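Local coordinates for protein putative O-methyltransferase (Klebsiella pneumoniae subsp. pneumoniae, PDB 3TFW) that probably transfers a methyl group from S-adenosylmethionine to a hydroxyl oxygen of a still unidentified acceptor, at residues Leu42-Ala56 and Leu73-Leu85. Residues are numbered along the deposited sequence; the frame is centred on the assembly and turned at random.
Sequences LPAHDVAANQGQFLA and LGGYSTIWMAREL
Trp80 of helix 76-82 fits as a knob into a hole made by Ala49, Gly52, Gln53 and Ala56 of helix 49-56. Trp80 CB lies 3.7 Å from Gly52 O. From CG the five-membered ring spreads beneath Gly52, whose CA stands 3.5 Å from the centroid of that ring and just 6° off its normal, a CH-pi contact over the face; at the ring fusion CD2 meets Gly52 C at 3.4 Å. So close an approach rests on the bare CA of a glycine. Farther out, on the benzene ring, CZ2 approaches Ala49 O, CZ3 lies 3.6 Å from Gln53 CA, and CH2 at the tip meets Gln53 N and CB. The Gln53 amide plane is turned 72° against the indole. The axes of the two short helical segments pass 8.1 Å apart, crossing at -41°.

Toward the loop, Tyr76 CE2 lies 3.8 Å from Val47 CG2. Waters link the polar groups: one donates to Asp46 OD1, which Asn37 also binds, and accepts from Gly74 N and Tyr76 N; a second joins Val47 N to Ser77 OG; a third donates to Gln53 OE1 and Glu84 OE2, Glu84 also forming a salt bridge with Arg60. The chemistry implies aromatic and apolar packing between two helices of the Rossmann-like methyltransferase fold, with water carrying the polar links.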
loop_
_atom_site.group_PDB
_atom_site.type_symbol
_atom_site.label_atom_id
_atom_site.label_comp_id
_atom_site.label_asym_id
_atom_site.label_seq_id
_atom_site.Cartn_x
_atom_site.Cartn_y
_atom_site.Cartn_z
ATOM N N LEU A 42 -25.817 5.119 -9.557
ATOM C CA LEU A 42 -25.098 5.251 -8.290
ATOM C C LEU A 42 -24.058 6.367 -8.387
ATOM O O LEU A 42 -23.529 6.607 -9.473
ATOM C CB LEU A 42 -24.383 3.947 -7.941
ATOM C CG LEU A 42 -25.175 2.663 -7.688
ATOM C CD1 LEU A 42 -24.284 1.631 -7.007
ATOM C CD2 LEU A 42 -26.414 2.932 -6.857
ATOM N N PRO A 43 -23.749 7.038 -7.256
ATOM C CA PRO A 43 -22.558 7.899 -7.290
ATOM C C PRO A 43 -21.340 7.068 -7.691
ATOM O O PRO A 43 -21.197 5.915 -7.245
ATOM C CB PRO A 43 -22.420 8.385 -5.839
ATOM C CG PRO A 43 -23.744 8.146 -5.201
ATOM C CD PRO A 43 -24.359 6.978 -5.915
ATOM N N ALA A 44 -20.487 7.633 -8.549
ATOM C CA ALA A 44 -19.328 6.923 -9.060
ATOM C C ALA A 44 -18.189 7.015 -8.050
ATOM O O ALA A 44 -17.237 7.780 -8.229
ATOM C CB ALA A 44 -18.913 7.471 -10.423
ATOM N N HIS A 45 -18.321 6.249 -6.969
ATOM C CA HIS A 45 -17.338 6.244 -5.890
ATOM C C HIS A 45 -16.551 4.935 -5.885
ATOM O O HIS A 45 -15.864 4.619 -4.909
ATOM C CB HIS A 45 -18.015 6.438 -4.525
ATOM C CG HIS A 45 -18.564 7.811 -4.299
ATOM N ND1 HIS A 45 -17.870 8.959 -4.625
ATOM C CD2 HIS A 45 -19.723 8.221 -3.731
ATOM C CE1 HIS A 45 -18.590 10.015 -4.290
ATOM N NE2 HIS A 45 -19.718 9.596 -3.745
ATOM N N ASP A 46 -16.659 4.171 -6.970
ATOM C CA ASP A 46 -15.930 2.912 -7.094
ATOM C C ASP A 46 -14.422 3.176 -7.107
ATOM O O ASP A 46 -13.975 4.184 -7.652
ATOM C CB ASP A 46 -16.328 2.186 -8.379
ATOM C CG ASP A 46 -17.830 2.057 -8.535
ATOM O OD1 ASP A 46 -18.363 0.986 -8.202
ATOM O OD2 ASP A 46 -18.477 3.039 -8.961
ATOM N N VAL A 47 -13.645 2.276 -6.511
ATOM C CA VAL A 47 -12.180 2.360 -6.621
ATOM C C VAL A 47 -11.716 2.048 -8.046
ATOM O O VAL A 47 -12.412 1.354 -8.797
ATOM C CB VAL A 47 -11.446 1.453 -5.597
ATOM C CG1 VAL A 47 -11.776 1.888 -4.165
ATOM C CG2 VAL A 47 -11.756 -0.026 -5.824
ATOM N N ALA A 48 -10.548 2.575 -8.420
ATOM C CA ALA A 48 -9.912 2.229 -9.689
ATOM C C ALA A 48 -9.410 0.785 -9.623
ATOM O O ALA A 48 -9.196 0.259 -8.530
ATOM C CB ALA A 48 -8.764 3.196 -9.980
ATOM N N ALA A 49 -9.211 0.141 -10.776
ATOM C CA ALA A 49 -8.827 -1.274 -10.805
ATOM C C ALA A 49 -7.532 -1.570 -10.047
ATOM O O ALA A 49 -7.400 -2.626 -9.446
ATOM C CB ALA A 49 -8.726 -1.788 -12.246
ATOM N N ASN A 50 -6.579 -0.641 -10.089
ATOM C CA ASN A 50 -5.308 -0.855 -9.383
ATOM C C ASN A 50 -5.485 -0.791 -7.868
ATOM O O ASN A 50 -4.773 -1.474 -7.126
ATOM C CB ASN A 50 -4.206 0.104 -9.870
ATOM C CG ASN A 50 -4.558 1.571 -9.667
ATOM O OD1 ASN A 50 -5.722 1.956 -9.716
ATOM N ND2 ASN A 50 -3.543 2.402 -9.457
ATOM N N GLN A 51 -6.431 0.032 -7.420
ATOM C CA GLN A 51 -6.766 0.103 -5.994
ATOM C C GLN A 51 -7.477 -1.178 -5.553
ATOM O O GLN A 51 -7.178 -1.719 -4.496
ATOM C CB GLN A 51 -7.606 1.335 -5.677
ATOM C CG GLN A 51 -6.927 2.656 -6.076
ATOM C CD GLN A 51 -7.843 3.865 -5.921
ATOM O OE1 GLN A 51 -9.067 3.754 -6.019
ATOM N NE2 GLN A 51 -7.245 5.033 -5.683
ATOM N N GLY A 52 -8.407 -1.667 -6.373
ATOM C CA GLY A 52 -9.048 -2.963 -6.113
ATOM C C GLY A 52 -8.043 -4.101 -5.979
ATOM O O GLY A 52 -8.121 -4.909 -5.046
ATOM N N GLN A 53 -7.096 -4.173 -6.911
ATOM C CA GLN A 53 -6.081 -5.220 -6.877
ATOM C C GLN A 53 -5.222 -5.103 -5.616
ATOM O O GLN A 53 -4.825 -6.111 -5.032
ATOM C CB GLN A 53 -5.221 -5.184 -8.162
ATOM C CG GLN A 53 -4.214 -6.314 -8.301
ATOM C CD GLN A 53 -4.833 -7.683 -8.321
ATOM O OE1 GLN A 53 -5.075 -8.300 -7.272
ATOM N NE2 GLN A 53 -5.049 -8.199 -9.519
ATOM N N PHE A 54 -4.939 -3.869 -5.212
ATOM C CA PHE A 54 -4.225 -3.598 -3.958
ATOM C C PHE A 54 -4.985 -4.195 -2.753
ATOM O O PHE A 54 -4.398 -4.915 -1.939
ATOM C CB PHE A 54 -4.014 -2.084 -3.797
ATOM C CG PHE A 54 -3.328 -1.691 -2.511
ATOM C CD1 PHE A 54 -1.992 -2.001 -2.289
ATOM C CD2 PHE A 54 -4.027 -1.003 -1.522
ATOM C CE1 PHE A 54 -1.358 -1.626 -1.087
ATOM C CE2 PHE A 54 -3.402 -0.628 -0.326
ATOM C CZ PHE A 54 -2.072 -0.942 -0.113
ATOM N N LEU A 55 -6.288 -3.932 -2.671
ATOM C CA LEU A 55 -7.122 -4.510 -1.607
ATOM C C LEU A 55 -7.091 -6.031 -1.633
ATOM O O LEU A 55 -7.024 -6.668 -0.587
ATOM C CB LEU A 55 -8.577 -4.002 -1.665
ATOM C CG LEU A 55 -8.825 -2.503 -1.444
ATOM C CD1 LEU A 55 -10.291 -2.149 -1.682
ATOM C CD2 LEU A 55 -8.372 -2.049 -0.051
ATOM N N ALA A 56 -7.140 -6.605 -2.837
ATOM C CA ALA A 56 -7.073 -8.047 -2.995
ATOM C C ALA A 56 -5.746 -8.559 -2.457
ATOM O O ALA A 56 -5.718 -9.565 -1.760
ATOM C CB ALA A 56 -7.279 -8.460 -4.477
ATOM N N LEU A 73 -21.673 0.345 -1.270
ATOM C CA LEU A 73 -22.036 0.952 -2.560
ATOM C C LEU A 73 -22.616 -0.140 -3.472
ATOM O O LEU A 73 -23.625 -0.765 -3.111
ATOM C CB LEU A 73 -20.839 1.704 -3.200
ATOM C CG LEU A 73 -21.080 2.589 -4.444
ATOM C CD1 LEU A 73 -22.060 3.750 -4.201
ATOM C CD2 LEU A 73 -19.759 3.125 -5.009
ATOM N N GLY A 74 -21.969 -0.409 -4.606
ATOM C CA GLY A 74 -22.449 -1.416 -5.559
ATOM C C GLY A 74 -21.729 -2.748 -5.426
ATOM O O GLY A 74 -21.964 -3.683 -6.210
ATOM N N GLY A 75 -20.833 -2.829 -4.445
ATOM C CA GLY A 75 -20.107 -4.059 -4.179
ATOM C C GLY A 75 -18.867 -4.263 -5.037
ATOM O O GLY A 75 -18.352 -5.362 -5.094
ATOM N N TYR A 76 -18.358 -3.212 -5.677
ATOM C CA TYR A 76 -17.159 -3.374 -6.516
ATOM C C TYR A 76 -15.929 -3.745 -5.665
ATOM O O TYR A 76 -15.244 -4.741 -5.937
ATOM C CB TYR A 76 -16.907 -2.115 -7.336
ATOM C CG TYR A 76 -15.723 -2.195 -8.285
ATOM C CD1 TYR A 76 -15.787 -2.939 -9.468
ATOM C CD2 TYR A 76 -14.535 -1.518 -7.993
ATOM C CE1 TYR A 76 -14.684 -2.996 -10.343
ATOM C CE2 TYR A 76 -13.445 -1.571 -8.852
ATOM C CZ TYR A 76 -13.527 -2.299 -10.025
ATOM O OH TYR A 76 -12.430 -2.341 -10.858
ATOM N N SER A 77 -15.674 -2.967 -4.621
ATOM C CA SER A 77 -14.555 -3.276 -3.716
ATOM C C SER A 77 -14.781 -4.597 -2.998
ATOM O O SER A 77 -13.832 -5.353 -2.738
ATOM C CB SER A 77 -14.356 -2.158 -2.703
ATOM O OG SER A 77 -13.811 -1.022 -3.351
ATOM N N THR A 78 -16.048 -4.855 -2.674
ATOM C CA THR A 78 -16.456 -6.080 -1.998
ATOM C C THR A 78 -15.994 -7.283 -2.811
ATOM O O THR A 78 -15.437 -8.218 -2.273
ATOM C CB THR A 78 -17.986 -6.177 -1.819
ATOM O OG1 THR A 78 -18.522 -4.887 -1.501
ATOM C CG2 THR A 78 -18.324 -7.182 -0.711
ATOM N N ILE A 79 -16.226 -7.238 -4.116
ATOM C CA ILE A 79 -15.879 -8.361 -4.978
ATOM C C ILE A 79 -14.380 -8.580 -5.087
ATOM O O ILE A 79 -13.931 -9.723 -5.030
ATOM C CB ILE A 79 -16.521 -8.235 -6.366
ATOM C CG1 ILE A 79 -18.037 -8.430 -6.235
ATOM C CG2 ILE A 79 -15.966 -9.304 -7.306
ATOM C CD1 ILE A 79 -18.829 -7.769 -7.377
ATOM N N TRP A 80 -13.613 -7.494 -5.209
ATOM C CA TRP A 80 -12.148 -7.585 -5.233
ATOM C C TRP A 80 -11.639 -8.323 -3.999
ATOM O O TRP A 80 -10.777 -9.212 -4.086
ATOM C CB TRP A 80 -11.534 -6.189 -5.282
ATOM C CG TRP A 80 -11.305 -5.654 -6.654
ATOM C CD1 TRP A 80 -11.982 -4.642 -7.269
ATOM C CD2 TRP A 80 -10.295 -6.081 -7.574
ATOM N NE1 TRP A 80 -11.464 -4.418 -8.526
ATOM C CE2 TRP A 80 -10.428 -5.286 -8.738
ATOM C CE3 TRP A 80 -9.298 -7.061 -7.532
ATOM C CZ2 TRP A 80 -9.588 -5.432 -9.846
ATOM C CZ3 TRP A 80 -8.462 -7.213 -8.648
ATOM C CH2 TRP A 80 -8.623 -6.404 -9.785
HETATM N N MSE A 81 -12.187 -7.957 -2.843
HETATM C CA MSE A 81 -11.767 -8.583 -1.605
HETATM C C MSE A 81 -12.290 -9.998 -1.466
HETATM O O MSE A 81 -11.509 -10.908 -1.164
HETATM C CB MSE A 81 -12.126 -7.716 -0.390
HETATM C CG MSE A 81 -11.279 -6.447 -0.348
HETATM SE SE MSE A 81 -11.657 -5.422 1.257
HETATM C CE MSE A 81 -13.404 -4.699 0.712
ATOM N N ALA A 82 -13.585 -10.194 -1.729
ATOM C CA ALA A 82 -14.235 -11.490 -1.481
ATOM C C ALA A 82 -13.667 -12.635 -2.316
ATOM O O ALA A 82 -13.585 -13.774 -1.842
ATOM C CB ALA A 82 -15.755 -11.380 -1.666
ATOM N N ARG A 83 -13.244 -12.341 -3.545
ATOM C CA ARG A 83 -12.625 -13.375 -4.404
ATOM C C ARG A 83 -11.386 -14.019 -3.791
ATOM O O ARG A 83 -11.045 -15.160 -4.121
ATOM C CB ARG A 83 -12.253 -12.796 -5.761
ATOM C CG ARG A 83 -13.412 -12.669 -6.696
ATOM C CD ARG A 83 -13.050 -11.712 -7.792
ATOM N NE ARG A 83 -14.035 -11.729 -8.862
ATOM C CZ ARG A 83 -13.825 -11.206 -10.063
ATOM N NH1 ARG A 83 -12.655 -10.641 -10.347
ATOM N NH2 ARG A 83 -14.781 -11.260 -10.983
ATOM N N GLU A 84 -10.725 -13.297 -2.888
ATOM C CA GLU A 84 -9.486 -13.773 -2.288
ATOM C C GLU A 84 -9.694 -14.572 -1.008
ATOM O O GLU A 84 -8.741 -15.097 -0.455
ATOM C CB GLU A 84 -8.516 -12.606 -2.044
ATOM C CG GLU A 84 -8.191 -11.798 -3.291
ATOM C CD GLU A 84 -7.557 -12.630 -4.393
ATOM O OE1 GLU A 84 -6.875 -13.624 -4.090
ATOM O OE2 GLU A 84 -7.737 -12.273 -5.570
ATOM N N LEU A 85 -10.937 -14.661 -0.541
ATOM C CA LEU A 85 -11.254 -15.438 0.650
ATOM C C LEU A 85 -11.173 -16.945 0.385
ATOM O O LEU A 85 -11.493 -17.397 -0.716
ATOM C CB LEU A 85 -12.651 -15.072 1.183
ATOM C CG LEU A 85 -12.859 -13.701 1.843
ATOM C CD1 LEU A 85 -14.361 -13.448 2.035
ATOM C CD2 LEU A 85 -12.158 -13.635 3.200
HETATM O O HOH W 1 -19.266 -0.179 -5.791
HETATM O O HOH W 2 -15.069 0.404 -5.249
HETATM O O HOH W 3 -6.280 -10.841 -7.243
#